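Local coordinates for amidase (Bacillus anthracis, PDB 5EWQ), which probably hydrolyses carboxylic acid amides to the free acid and ammonia, as a member of the amidase signature family, at residues 15-20 and 181-186; 62-67 and 104-109; 93-98 and 159-164; 136-141 and 398-403. All coordinates share one frame; numbering follows the deposited sequence.

Interaction 1: 15-20 and 181-186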
loop_
_atom_site.group_PDB
_atom_site.type_symbol
_atom_site.label_atom_id
_atom_site.label_comp_id
_atom_site.label_asym_id
_atom_site.label_seq_id
_atom_site.Cartn_x
_atom_site.Cartn_y
_atom_site.Cartn_z
ATOM N N ILE A 15 12.697 13.272 -11.702
ATOM C CA ILE A 15 11.766 14.369 -11.925
ATOM C C ILE A 15 10.983 14.673 -10.652
ATOM O O ILE A 15 10.343 13.790 -10.082
ATOM C CB ILE A 15 10.779 14.048 -13.061
ATOM C CG1 ILE A 15 11.537 13.665 -14.333
ATOM C CG2 ILE A 15 9.868 15.231 -13.320
ATOM C CD1 ILE A 15 10.636 13.290 -15.486
ATOM N N VAL A 16 11.042 15.925 -10.208
ATOM C CA VAL A 16 10.351 16.340 -8.991
ATOM C C VAL A 16 9.551 17.622 -9.214
ATOM O O VAL A 16 10.113 18.666 -9.543
ATOM C CB VAL A 16 11.342 16.562 -7.828
ATOM C CG1 VAL A 16 10.620 17.127 -6.614
ATOM C CG2 VAL A 16 12.048 15.263 -7.474
ATOM N N TYR A 17 8.236 17.531 -9.030
ATOM C CA TYR A 17 7.349 18.680 -9.197
ATOM C C TYR A 17 6.928 19.259 -7.851
ATOM O O TYR A 17 6.698 18.514 -6.898
ATOM C CB TYR A 17 6.098 18.287 -9.985
ATOM C CG TYR A 17 6.361 17.731 -11.364
ATOM C CD1 TYR A 17 7.183 18.399 -12.263
ATOM C CD2 TYR A 17 5.784 16.535 -11.766
ATOM C CE1 TYR A 17 7.420 17.889 -13.526
ATOM C CE2 TYR A 17 6.014 16.017 -13.024
ATOM C CZ TYR A 17 6.831 16.697 -13.900
ATOM O OH TYR A 17 7.063 16.181 -15.154
ATOM N N ASP A 18 6.826 20.586 -7.793
ATOM C CA ASP A 18 6.267 21.294 -6.642
ATOM C C ASP A 18 6.893 20.851 -5.319
ATOM O O ASP A 18 6.228 20.247 -4.477
ATOM C CB ASP A 18 4.748 21.099 -6.601
ATOM C CG ASP A 18 4.057 22.074 -5.669
ATOM O OD1 ASP A 18 4.683 23.086 -5.292
ATOM O OD2 ASP A 18 2.881 21.831 -5.323
ATOM N N LYS A 19 8.175 21.153 -5.146
ATOM C CA LYS A 19 8.917 20.697 -3.977
ATOM C C LYS A 19 8.479 21.418 -2.702
ATOM O O LYS A 19 8.536 20.853 -1.610
ATOM C CB LYS A 19 10.419 20.886 -4.202
ATOM C CG LYS A 19 11.290 20.227 -3.149
ATOM C CD LYS A 19 12.285 19.268 -3.780
ATOM C CE LYS A 19 13.274 20.000 -4.671
ATOM N NZ LYS A 19 14.308 19.080 -5.219
ATOM N N GLU A 20 8.028 22.661 -2.849
ATOM C CA GLU A 20 7.627 23.469 -1.701
ATOM C C GLU A 20 6.274 23.042 -1.135
ATOM O O GLU A 20 5.843 23.540 -0.096
ATOM C CB GLU A 20 7.589 24.950 -2.081
ATOM C CG GLU A 20 8.955 25.538 -2.390
ATOM C CD GLU A 20 9.892 25.501 -1.196
ATOM O OE1 GLU A 20 9.410 25.634 -0.052
ATOM O OE2 GLU A 20 11.113 25.334 -1.404
ATOM N N SER A 181 6.462 3.225 -13.401
ATOM C CA SER A 181 5.820 3.057 -12.106
ATOM C C SER A 181 6.393 4.037 -11.091
ATOM O O SER A 181 7.592 4.314 -11.091
ATOM C CB SER A 181 5.985 1.621 -11.609
ATOM O OG SER A 181 7.355 1.273 -11.505
ATOM N N GLY A 182 5.528 4.562 -10.229
ATOM C CA GLY A 182 5.952 5.507 -9.214
ATOM C C GLY A 182 5.905 6.946 -9.690
ATOM O O GLY A 182 6.172 7.871 -8.923
ATOM N N TYR A 183 5.564 7.144 -10.958
ATOM C CA TYR A 183 5.462 8.493 -11.502
ATOM C C TYR A 183 4.050 9.057 -11.367
ATOM O O TYR A 183 3.062 8.349 -11.564
ATOM C CB TYR A 183 5.888 8.524 -12.973
ATOM C CG TYR A 183 5.717 9.885 -13.609
ATOM C CD1 TYR A 183 6.676 10.877 -13.440
ATOM C CD2 TYR A 183 4.592 10.185 -14.369
ATOM C CE1 TYR A 183 6.522 12.127 -14.014
ATOM C CE2 TYR A 183 4.430 11.433 -14.945
ATOM C CZ TYR A 183 5.398 12.398 -14.765
ATOM O OH TYR A 183 5.241 13.641 -15.338
ATOM N N SER A 184 3.971 10.340 -11.033
ATOM C CA SER A 184 2.698 11.047 -10.968
ATOM C C SER A 184 2.879 12.473 -11.467
ATOM O O SER A 184 3.903 13.102 -11.203
ATOM C CB SER A 184 2.147 11.055 -9.542
ATOM O OG SER A 184 2.884 11.944 -8.722
ATOM N N GLY A 185 1.884 12.982 -12.185
ATOM C CA GLY A 185 1.940 14.337 -12.702
ATOM C C GLY A 185 1.834 15.378 -11.604
ATOM O O GLY A 185 2.102 16.557 -11.825
ATOM N N LYS A 186 1.446 14.935 -10.413
ATOM C CA LYS A 186 1.261 15.828 -9.277
ATOM C C LYS A 186 2.574 16.155 -8.573
ATOM O O LYS A 186 2.883 17.322 -8.329
ATOM C CB LYS A 186 0.282 15.210 -8.278
ATOM C CG LYS A 186 0.059 16.040 -7.028
ATOM C CD LYS A 186 -0.793 15.287 -6.023
ATOM C CE LYS A 186 -1.072 16.126 -4.788
ATOM N NZ LYS A 186 -1.891 15.380 -3.793
#
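Tyr17 and Tyr183 meet with their side chains crossed at about a right angle. Arg399 lies over one face of the Tyr17 ring in a cation-pi contact, while at its edge, near the plane, sit Tyr183 OH and the carbonyl O of Ser184. Tyr183 in turn packs edge-to-face with Tyr403, so both rings also touch the 398-403 segment. The phenol oxygens are joined by a hydrogen bond, Tyr17 OH to Tyr183 OH at 3.1 Å, in which either may be the donor. Beside it the rings touch through carbon, Tyr17 CE2 lying 4.0 Å from Tyr183 CE1. The CD2 side of Tyr17 runs along main-chain oxygens, with CD2 3.7 Å from Gly185 O, and at the root of the side chain CB is 3.7 Å from Lys186 O. Tyr17 reaches this row because its CG lies beside its own backbone N, opposite the carbonyl carbon (chi1 -59°). Tyr183 has CG anti to the backbone N (chi1 176°), which carries its hydroxyl back to the same place although its CB does not head there. Lys186 presents only its backbone: its chain extends away from 15-20, and NZ forms a salt bridge with Asp123 and a hydrogen bond with Ser134. Ile15 and Tyr17 bond through their backbones to Gln189 and Lys187. The N-terminal segment thus runs antiparallel beside the second strand of a small two-stranded antiparallel sheet, 183-184 with 188-189, and its tyrosine lies alongside the connecting turn, edge toward Ser184 O.

Interaction 2: 62-67 and 104-109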
loop_
_atom_site.group_PDB
_atom_site.type_symbol
_atom_site.label_atom_id
_atom_site.label_comp_id
_atom_site.label_asym_id
_atom_site.label_seq_id
_atom_site.Cartn_x
_atom_site.Cartn_y
_atom_site.Cartn_z
ATOM N N LEU A 62 10.896 9.515 24.951
ATOM C CA LEU A 62 10.351 9.970 23.678
ATOM C C LEU A 62 8.910 10.449 23.849
ATOM O O LEU A 62 8.261 10.144 24.848
ATOM C CB LEU A 62 10.417 8.848 22.636
ATOM C CG LEU A 62 10.195 9.210 21.163
ATOM C CD1 LEU A 62 11.389 9.969 20.602
ATOM C CD2 LEU A 62 9.893 7.971 20.331
ATOM N N SER A 63 8.419 11.207 22.874
ATOM C CA SER A 63 7.023 11.623 22.849
ATOM C C SER A 63 6.489 11.586 21.420
ATOM O O SER A 63 7.246 11.375 20.471
ATOM C CB SER A 63 6.863 13.023 23.443
ATOM O OG SER A 63 7.577 13.985 22.686
ATOM N N TYR A 64 5.184 11.788 21.270
ATOM C CA TYR A 64 4.558 11.781 19.952
ATOM C C TYR A 64 4.998 12.984 19.123
ATOM O O TYR A 64 5.150 12.886 17.906
ATOM C CB TYR A 64 3.035 11.761 20.084
ATOM C CG TYR A 64 2.487 10.443 20.583
ATOM C CD1 TYR A 64 2.942 9.238 20.062
ATOM C CD2 TYR A 64 1.523 10.402 21.581
ATOM C CE1 TYR A 64 2.446 8.032 20.513
ATOM C CE2 TYR A 64 1.022 9.200 22.042
ATOM C CZ TYR A 64 1.487 8.018 21.504
ATOM O OH TYR A 64 0.990 6.818 21.959
ATOM N N GLU A 65 5.202 14.115 19.791
ATOM C CA GLU A 65 5.662 15.326 19.122
ATOM C C GLU A 65 7.073 15.133 18.574
ATOM O O GLU A 65 7.383 15.566 17.464
ATOM C CB GLU A 65 5.623 16.517 20.080
ATOM C CG GLU A 65 6.061 17.830 19.455
ATOM C CD GLU A 65 6.048 18.979 20.443
ATOM O OE1 GLU A 65 6.393 20.111 20.043
ATOM O OE2 GLU A 65 5.693 18.751 21.619
ATOM N N GLU A 66 7.920 14.478 19.361
ATOM C CA GLU A 66 9.281 14.172 18.937
ATOM C C GLU A 66 9.283 13.164 17.796
ATOM O O GLU A 66 10.061 13.285 16.850
ATOM C CB GLU A 66 10.105 13.636 20.109
ATOM C CG GLU A 66 10.441 14.670 21.167
ATOM C CD GLU A 66 11.195 14.073 22.339
ATOM O OE1 GLU A 66 10.587 13.294 23.102
ATOM O OE2 GLU A 66 12.395 14.379 22.494
ATOM N N LEU A 67 8.407 12.168 17.896
ATOM C CA LEU A 67 8.295 11.130 16.877
ATOM C C LEU A 67 7.898 11.722 15.531
ATOM O O LEU A 67 8.442 11.346 14.492
ATOM C CB LEU A 67 7.278 10.070 17.306
ATOM C CG LEU A 67 7.058 8.906 16.339
ATOM C CD1 LEU A 67 8.345 8.125 16.140
ATOM C CD2 LEU A 67 5.948 7.996 16.838
ATOM N N GLN A 104 -0.887 15.174 25.370
ATOM C CA GLN A 104 -1.583 15.704 26.535
ATOM C C GLN A 104 -2.638 14.728 27.044
ATOM O O GLN A 104 -2.749 14.490 28.248
ATOM C CB GLN A 104 -2.232 17.050 26.204
ATOM C CG GLN A 104 -1.246 18.139 25.821
ATOM C CD GLN A 104 -1.933 19.428 25.413
ATOM O OE1 GLN A 104 -3.155 19.474 25.270
ATOM N NE2 GLN A 104 -1.149 20.483 25.225
ATOM N N GLU A 105 -3.408 14.164 26.120
ATOM C CA GLU A 105 -4.472 13.235 26.476
ATOM C C GLU A 105 -4.001 11.789 26.385
ATOM O O GLU A 105 -4.813 10.870 26.285
ATOM C CB GLU A 105 -5.689 13.443 25.571
ATOM C CG GLU A 105 -6.155 14.885 25.477
ATOM C CD GLU A 105 -7.372 15.046 24.587
ATOM O OE1 GLU A 105 -7.596 16.165 24.081
ATOM O OE2 GLU A 105 -8.105 14.052 24.396
ATOM N N ARG A 106 -2.686 11.593 26.419
ATOM C CA ARG A 106 -2.114 10.257 26.285
ATOM C C ARG A 106 -2.498 9.347 27.448
ATOM O O ARG A 106 -3.186 8.348 27.254
ATOM C CB ARG A 106 -0.590 10.332 26.169
ATOM C CG ARG A 106 0.092 8.987 26.344
ATOM C CD ARG A 106 1.484 8.961 25.741
ATOM N NE ARG A 106 2.193 7.736 26.097
ATOM C CZ ARG A 106 1.968 6.551 25.539
ATOM N NH1 ARG A 106 1.050 6.420 24.591
ATOM N NH2 ARG A 106 2.663 5.491 25.931
ATOM N N SER A 107 -2.069 9.703 28.654
ATOM C CA SER A 107 -2.277 8.855 29.825
ATOM C C SER A 107 -3.752 8.696 30.192
ATOM O O SER A 107 -4.099 7.887 31.053
ATOM C CB SER A 107 -1.507 9.414 31.024
ATOM O OG SER A 107 -1.945 10.724 31.347
ATOM N N ARG A 108 -4.618 9.462 29.536
ATOM C CA ARG A 108 -6.044 9.428 29.834
ATOM C C ARG A 108 -6.854 8.712 28.753
ATOM O O ARG A 108 -7.850 8.053 29.054
ATOM C CB ARG A 108 -6.578 10.850 30.023
ATOM N N ASN A 109 -6.428 8.836 27.499
ATOM C CA ASN A 109 -7.202 8.303 26.382
ATOM C C ASN A 109 -6.519 7.157 25.631
ATOM O O ASN A 109 -7.070 6.636 24.661
ATOM C CB ASN A 109 -7.536 9.426 25.398
#
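Tyr64, which directly follows the Ser63 N-cap of helix 64-79, reaches across to Arg106 at the start of the short helix 106-109, so the contact joins two helix N-termini. Van der Waals contact is confined to the far part of the tyrosine ring, Tyr64 CE2 lying 3.7 Å from Arg106 CD, and the ring and guanidinium planes stand 90° apart. Arg106 makes the reach with CG anti to its backbone N (chi1 167°) and a chain extended as far as NE, whereas Tyr64 has CG beside its own N. Ile57 of helix 50-58 touches both side chains and fills in beside them.

The polar ends come close without bonding each other. Arg106 NH1 is 2.7 Å from Tyr64 OH, but the angle is poor for a hydrogen bond. Each group has a stronger partner on helix 50-58: Arg106 NH2 forms a salt bridge with Asp58, and Tyr64 OH bonds to Gln54 OE1. Both are thus tied to the same third helix, which is consistent with their closeness.

Capping bonds take up N-H groups at the start of the tyrosine's helix. Ser63 OG accepts a weak bond from Glu66 N at 3.4 Å, and the carboxylate of Asp103, at the end of helix 95-104, accepts from the backbone N of both Tyr64 and Glu65. The first backbone bond of the turn is Leu67 N to Ser63 O, 2.9 Å. The hydroxyl of Ser63 also donates to Glu66 OE1 at 3.1 Å, meeting that oxygen on its anti side and 21° out of the carboxylate plane.

Interaction 3: 93-98 and 159-164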
loop_
_atom_site.group_PDB
_atom_site.type_symbol
_atom_site.label_atom_id
_atom_site.label_comp_id
_atom_site.label_asym_id
_atom_site.label_seq_id
_atom_site.Cartn_x
_atom_site.Cartn_y
_atom_site.Cartn_z
ATOM N N PRO A 93 -0.161 19.970 7.774
ATOM C CA PRO A 93 0.358 21.159 8.458
ATOM C C PRO A 93 0.001 21.160 9.941
ATOM O O PRO A 93 0.635 21.861 10.728
ATOM C CB PRO A 93 -0.330 22.313 7.726
ATOM C CG PRO A 93 -1.587 21.719 7.196
ATOM C CD PRO A 93 -1.240 20.306 6.830
ATOM N N ASN A 94 -1.007 20.376 10.307
ATOM C CA ASN A 94 -1.433 20.266 11.695
ATOM C C ASN A 94 -0.907 18.993 12.351
ATOM O O ASN A 94 -1.402 18.580 13.398
ATOM C CB ASN A 94 -2.960 20.301 11.790
ATOM C CG ASN A 94 -3.555 21.551 11.171
ATOM O OD1 ASN A 94 -2.951 22.623 11.205
ATOM N ND2 ASN A 94 -4.746 21.418 10.600
ATOM N N ALA A 95 0.095 18.379 11.728
ATOM C CA ALA A 95 0.659 17.124 12.222
ATOM C C ALA A 95 1.230 17.272 13.627
ATOM O O ALA A 95 1.085 16.379 14.462
ATOM C CB ALA A 95 1.731 16.618 11.270
HETATM N N MSE A 96 1.879 18.403 13.885
HETATM C CA MSE A 96 2.461 18.668 15.194
HETATM C C MSE A 96 1.389 19.051 16.208
HETATM O O MSE A 96 1.434 18.622 17.361
HETATM C CB MSE A 96 3.517 19.770 15.098
HETATM C CG MSE A 96 4.739 19.382 14.283
HETATM SE SE MSE A 96 5.810 17.989 15.133
HETATM C CE MSE A 96 7.400 19.044 15.533
ATOM N N GLU A 97 0.425 19.857 15.773
ATOM C CA GLU A 97 -0.656 20.301 16.647
ATOM C C GLU A 97 -1.500 19.120 17.117
ATOM O O GLU A 97 -1.961 19.088 18.258
ATOM C CB GLU A 97 -1.536 21.332 15.936
ATOM C CG GLU A 97 -2.661 21.888 16.795
ATOM C CD GLU A 97 -3.316 23.109 16.183
ATOM O OE1 GLU A 97 -4.206 22.945 15.321
ATOM O OE2 GLU A 97 -2.940 24.238 16.565
ATOM N N GLU A 98 -1.693 18.148 16.232
ATOM C CA GLU A 98 -2.427 16.939 16.580
ATOM C C GLU A 98 -1.573 16.022 17.448
ATOM O O GLU A 98 -2.087 15.330 18.325
ATOM C CB GLU A 98 -2.881 16.200 15.318
ATOM C CG GLU A 98 -3.896 16.964 14.481
ATOM C CD GLU A 98 -4.225 16.260 13.179
ATOM O OE1 GLU A 98 -3.961 15.043 13.076
ATOM O OE2 GLU A 98 -4.743 16.926 12.258
ATOM N N GLY A 159 -6.754 6.815 17.972
ATOM C CA GLY A 159 -5.665 7.699 18.347
ATOM C C GLY A 159 -4.699 8.042 17.230
ATOM O O GLY A 159 -3.933 9.000 17.341
ATOM N N ALA A 160 -4.728 7.264 16.153
ATOM C CA ALA A 160 -3.832 7.493 15.024
ATOM C C ALA A 160 -4.208 8.766 14.274
ATOM O O ALA A 160 -5.356 9.208 14.320
ATOM C CB ALA A 160 -3.846 6.299 14.083
ATOM N N PHE A 161 -3.233 9.355 13.589
ATOM C CA PHE A 161 -3.474 10.553 12.794
ATOM C C PHE A 161 -2.695 10.493 11.487
ATOM O O PHE A 161 -1.651 9.846 11.405
ATOM C CB PHE A 161 -3.099 11.813 13.580
ATOM C CG PHE A 161 -1.618 12.001 13.761
ATOM C CD1 PHE A 161 -0.938 11.330 14.763
ATOM C CD2 PHE A 161 -0.909 12.860 12.935
ATOM C CE1 PHE A 161 0.424 11.504 14.933
ATOM C CE2 PHE A 161 0.452 13.038 13.100
ATOM C CZ PHE A 161 1.119 12.359 14.101
ATOM N N VAL A 162 -3.206 11.171 10.464
ATOM C CA VAL A 162 -2.561 11.170 9.159
ATOM C C VAL A 162 -1.385 12.143 9.116
ATOM O O VAL A 162 -1.567 13.359 9.176
ATOM C CB VAL A 162 -3.552 11.527 8.037
ATOM C CG1 VAL A 162 -2.864 11.451 6.684
ATOM C CG2 VAL A 162 -4.754 10.599 8.080
ATOM N N LEU A 163 -0.178 11.594 9.015
ATOM C CA LEU A 163 1.033 12.403 8.937
ATOM C C LEU A 163 1.117 13.133 7.602
ATOM O O LEU A 163 1.489 14.306 7.545
ATOM C CB LEU A 163 2.272 11.531 9.138
ATOM C CG LEU A 163 3.627 12.217 8.953
ATOM C CD1 LEU A 163 3.818 13.322 9.980
ATOM C CD2 LEU A 163 4.758 11.203 9.030
ATOM N N GLY A 164 0.768 12.428 6.531
ATOM C CA GLY A 164 0.801 12.997 5.196
ATOM C C GLY A 164 0.311 12.015 4.149
ATOM O O GLY A 164 -0.304 11.000 4.478
#
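Ala95 fills the snug half of this contact, its methyl group set against two hydrophobic side chains of strand 161-166: CB is 4.1 Å from Leu163 CD1 and 4.2 Å from Phe161 CE2. The ring also reaches the main chain of the first helical turn, with CE2 3.7 Å from the carbonyl O of Ala95. Phe161 gets there by holding CG between its backbone N and carbonyl carbon (chi1 72°), which turns the ring toward the helix. Leu163 starts in the other direction, and it is the end of its side chain that returns to the alanine.

The Glu98 half is looser. Its extended chain crosses the phenylalanine obliquely, OE1 standing 3.4 Å from Phe161 CB, with the carboxylate and ring planes 78° apart. No hydrogen bond crosses between the segments here; the other oxygen, OE2, has a weak bond to Asn92 ND2, and Glu98 itself is partly exposed.

The contact lays the first turn of helix 95-104 against an inner strand of the large mixed sheet, next to edge strand 88-91. Thr68 of helix 64-79 and Pro118 of strand 118-122 pack on Phe161 and Leu163 as well.

Interaction 4: 136-141 and 398-403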
loop_
_atom_site.group_PDB
_atom_site.type_symbol
_atom_site.label_atom_id
_atom_site.label_comp_id
_atom_site.label_asym_id
_atom_site.label_seq_id
_atom_site.Cartn_x
_atom_site.Cartn_y
_atom_site.Cartn_z
ATOM N N GLY A 136 -2.617 11.271 -7.533
ATOM C CA GLY A 136 -1.388 11.509 -8.269
ATOM C C GLY A 136 -1.545 12.378 -9.504
ATOM O O GLY A 136 -0.607 12.518 -10.289
ATOM N N THR A 137 -2.721 12.972 -9.681
ATOM C CA THR A 137 -2.990 13.769 -10.875
ATOM C C THR A 137 -2.696 15.251 -10.668
ATOM O O THR A 137 -2.729 15.754 -9.545
ATOM C CB THR A 137 -4.452 13.618 -11.334
ATOM O OG1 THR A 137 -5.323 14.264 -10.399
ATOM C CG2 THR A 137 -4.821 12.151 -11.437
ATOM N N TYR A 138 -2.412 15.944 -11.766
ATOM C CA TYR A 138 -2.160 17.379 -11.732
ATOM C C TYR A 138 -3.469 18.160 -11.631
ATOM O O TYR A 138 -3.519 19.238 -11.040
ATOM C CB TYR A 138 -1.378 17.814 -12.978
ATOM C CG TYR A 138 -0.992 19.278 -12.994
ATOM C CD1 TYR A 138 0.224 19.701 -12.473
ATOM C CD2 TYR A 138 -1.840 20.236 -13.537
ATOM C CE1 TYR A 138 0.582 21.036 -12.486
ATOM C CE2 TYR A 138 -1.490 21.574 -13.552
ATOM C CZ TYR A 138 -0.278 21.968 -13.027
ATOM O OH TYR A 138 0.075 23.298 -13.043
ATOM N N VAL A 139 -4.530 17.604 -12.208
ATOM C CA VAL A 139 -5.818 18.286 -12.269
ATOM C C VAL A 139 -6.486 18.360 -10.893
ATOM O O VAL A 139 -7.258 19.280 -10.616
ATOM C CB VAL A 139 -6.764 17.590 -13.282
ATOM C CG1 VAL A 139 -7.095 16.171 -12.836
ATOM C CG2 VAL A 139 -8.029 18.406 -13.497
ATOM N N LEU A 140 -6.169 17.404 -10.026
ATOM C CA LEU A 140 -6.760 17.359 -8.693
ATOM C C LEU A 140 -5.737 17.683 -7.609
ATOM O O LEU A 140 -5.970 17.419 -6.430
ATOM C CB LEU A 140 -7.372 15.983 -8.427
ATOM C CG LEU A 140 -8.587 15.559 -9.251
ATOM C CD1 LEU A 140 -8.880 14.083 -9.031
ATOM C CD2 LEU A 140 -9.796 16.403 -8.886
ATOM N N LYS A 141 -4.612 18.269 -8.013
ATOM C CA LYS A 141 -3.489 18.500 -7.106
ATOM C C LYS A 141 -3.833 19.420 -5.933
ATOM O O LYS A 141 -3.154 19.403 -4.907
ATOM C CB LYS A 141 -2.300 19.080 -7.876
ATOM C CG LYS A 141 -2.484 20.522 -8.325
ATOM C CD LYS A 141 -1.298 20.992 -9.152
ATOM C CE LYS A 141 -1.459 22.441 -9.584
ATOM N NZ LYS A 141 -1.532 23.363 -8.417
ATOM N N ASN A 398 3.231 18.316 -21.907
ATOM C CA ASN A 398 4.566 18.029 -21.385
ATOM C C ASN A 398 4.616 17.977 -19.860
ATOM O O ASN A 398 5.459 17.295 -19.278
ATOM C CB ASN A 398 5.564 19.070 -21.897
ATOM C CG ASN A 398 6.996 18.731 -21.534
ATOM O OD1 ASN A 398 7.354 17.560 -21.398
ATOM N ND2 ASN A 398 7.825 19.756 -21.376
ATOM N N ARG A 399 3.705 18.697 -19.217
ATOM C CA ARG A 399 3.664 18.746 -17.764
ATOM C C ARG A 399 2.631 17.774 -17.197
ATOM O O ARG A 399 2.926 17.005 -16.282
ATOM C CB ARG A 399 3.357 20.170 -17.290
ATOM C CG ARG A 399 4.143 20.627 -16.063
ATOM C CD ARG A 399 4.002 19.647 -14.911
ATOM N NE ARG A 399 4.030 20.293 -13.605
ATOM C CZ ARG A 399 3.700 19.679 -12.475
ATOM N NH1 ARG A 399 3.746 20.329 -11.319
ATOM N NH2 ARG A 399 3.317 18.411 -12.505
ATOM N N ARG A 400 1.422 17.812 -17.745
ATOM C CA ARG A 400 0.293 17.094 -17.161
ATOM C C ARG A 400 0.210 15.633 -17.600
ATOM O O ARG A 400 -0.271 14.783 -16.852
ATOM C CB ARG A 400 -1.006 17.828 -17.498
ATOM C CG ARG A 400 -0.996 19.270 -17.021
ATOM C CD ARG A 400 -2.204 20.057 -17.491
ATOM N NE ARG A 400 -2.136 21.439 -17.022
ATOM C CZ ARG A 400 -3.055 22.364 -17.277
ATOM N NH1 ARG A 400 -4.123 22.062 -18.003
ATOM N NH2 ARG A 400 -2.905 23.594 -16.804
ATOM N N ILE A 401 0.679 15.341 -18.810
ATOM C CA ILE A 401 0.711 13.969 -19.306
ATOM C C ILE A 401 1.991 13.698 -20.092
ATOM O O ILE A 401 1.952 13.456 -21.300
ATOM C CB ILE A 401 -0.508 13.652 -20.197
ATOM C CG1 ILE A 401 -0.838 14.845 -21.098
ATOM C CG2 ILE A 401 -1.715 13.294 -19.344
ATOM C CD1 ILE A 401 -1.872 14.537 -22.156
ATOM N N LYS A 402 3.122 13.740 -19.393
ATOM C CA LYS A 402 4.432 13.538 -20.005
ATOM C C LYS A 402 4.506 12.229 -20.788
ATOM O O LYS A 402 5.154 12.156 -21.833
ATOM C CB LYS A 402 5.527 13.566 -18.933
ATOM C CG LYS A 402 6.924 13.263 -19.456
ATOM C CD LYS A 402 7.935 13.184 -18.323
ATOM C CE LYS A 402 9.298 12.748 -18.829
ATOM N NZ LYS A 402 9.869 13.718 -19.804
ATOM N N TYR A 403 3.831 11.202 -20.283
ATOM C CA TYR A 403 3.848 9.894 -20.926
ATOM C C TYR A 403 2.506 9.576 -21.581
ATOM O O TYR A 403 2.232 8.427 -21.923
ATOM C CB TYR A 403 4.218 8.810 -19.911
ATOM C CG TYR A 403 5.528 9.073 -19.203
ATOM C CD1 TYR A 403 6.737 8.692 -19.772
ATOM C CD2 TYR A 403 5.558 9.710 -17.969
ATOM C CE1 TYR A 403 7.939 8.934 -19.130
ATOM C CE2 TYR A 403 6.755 9.956 -17.319
ATOM C CZ TYR A 403 7.941 9.566 -17.905
ATOM O OH TYR A 403 9.134 9.807 -17.264
#
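This is a surface contact in which one tyrosine, Tyr138 in the loop between strand 118-122 and helix 150-155, meets two arginines at the end of helix 397-400. They approach the ring in different ways. Arg399 meets its CD1-CE1 edge, NH1 lying in the ring plane, and offers the face of its guanidinium: Tyr138 CE1 stands 3.4 Å above that plane, over its centre, and the two planes are 71° apart. Arg399 brings the group round through bends at chi2 and chi3. Lys141, the last residue of the type I turn that begins at Tyr138, lays CD over one face of the ring at 3.8 Å. Arg400, its chain extended, approaches CD2 and CE2 obliquely from the side of the plane away from Lys141, with NE 3.5 Å from Tyr138 CE2 and CG 3.7 Å from Tyr138 CD2; its guanidinium is within 23° of the ring plane.

Arg400 also bonds through NH1 to Phe392 O and makes a cation-pi contact with the Phe392 ring. No hydrogen bond joins the two segments, so the grip here probably rests on dispersion and polarisation between the ring and the cationic groups, with the Arg400 methylenes adding van der Waals contact.

Overall arrangement
Along the chain the first segments come in the order 15-20, 62-67, 93-98 and 136-141, but their partners interleave. Interactions 2 and 3 both lie within the span between 15-20 and 181-186, and interaction 4 crosses that span to reach 398-403. In space, interactions 1 and 4 touch, centres 9 Å apart: interaction 1 ties the N-terminal segment to 181-186, and interaction 4 joins the neighbouring loop to the end of helix 397-400. Interactions 2 and 3 also touch, centres 12 Å apart. Interaction 3 sets helix 95-104 on the large sheet near its 88-91 edge; interaction 2 joins helix starts farther out, and its helix 64-79 also packs on the strand of interaction 3.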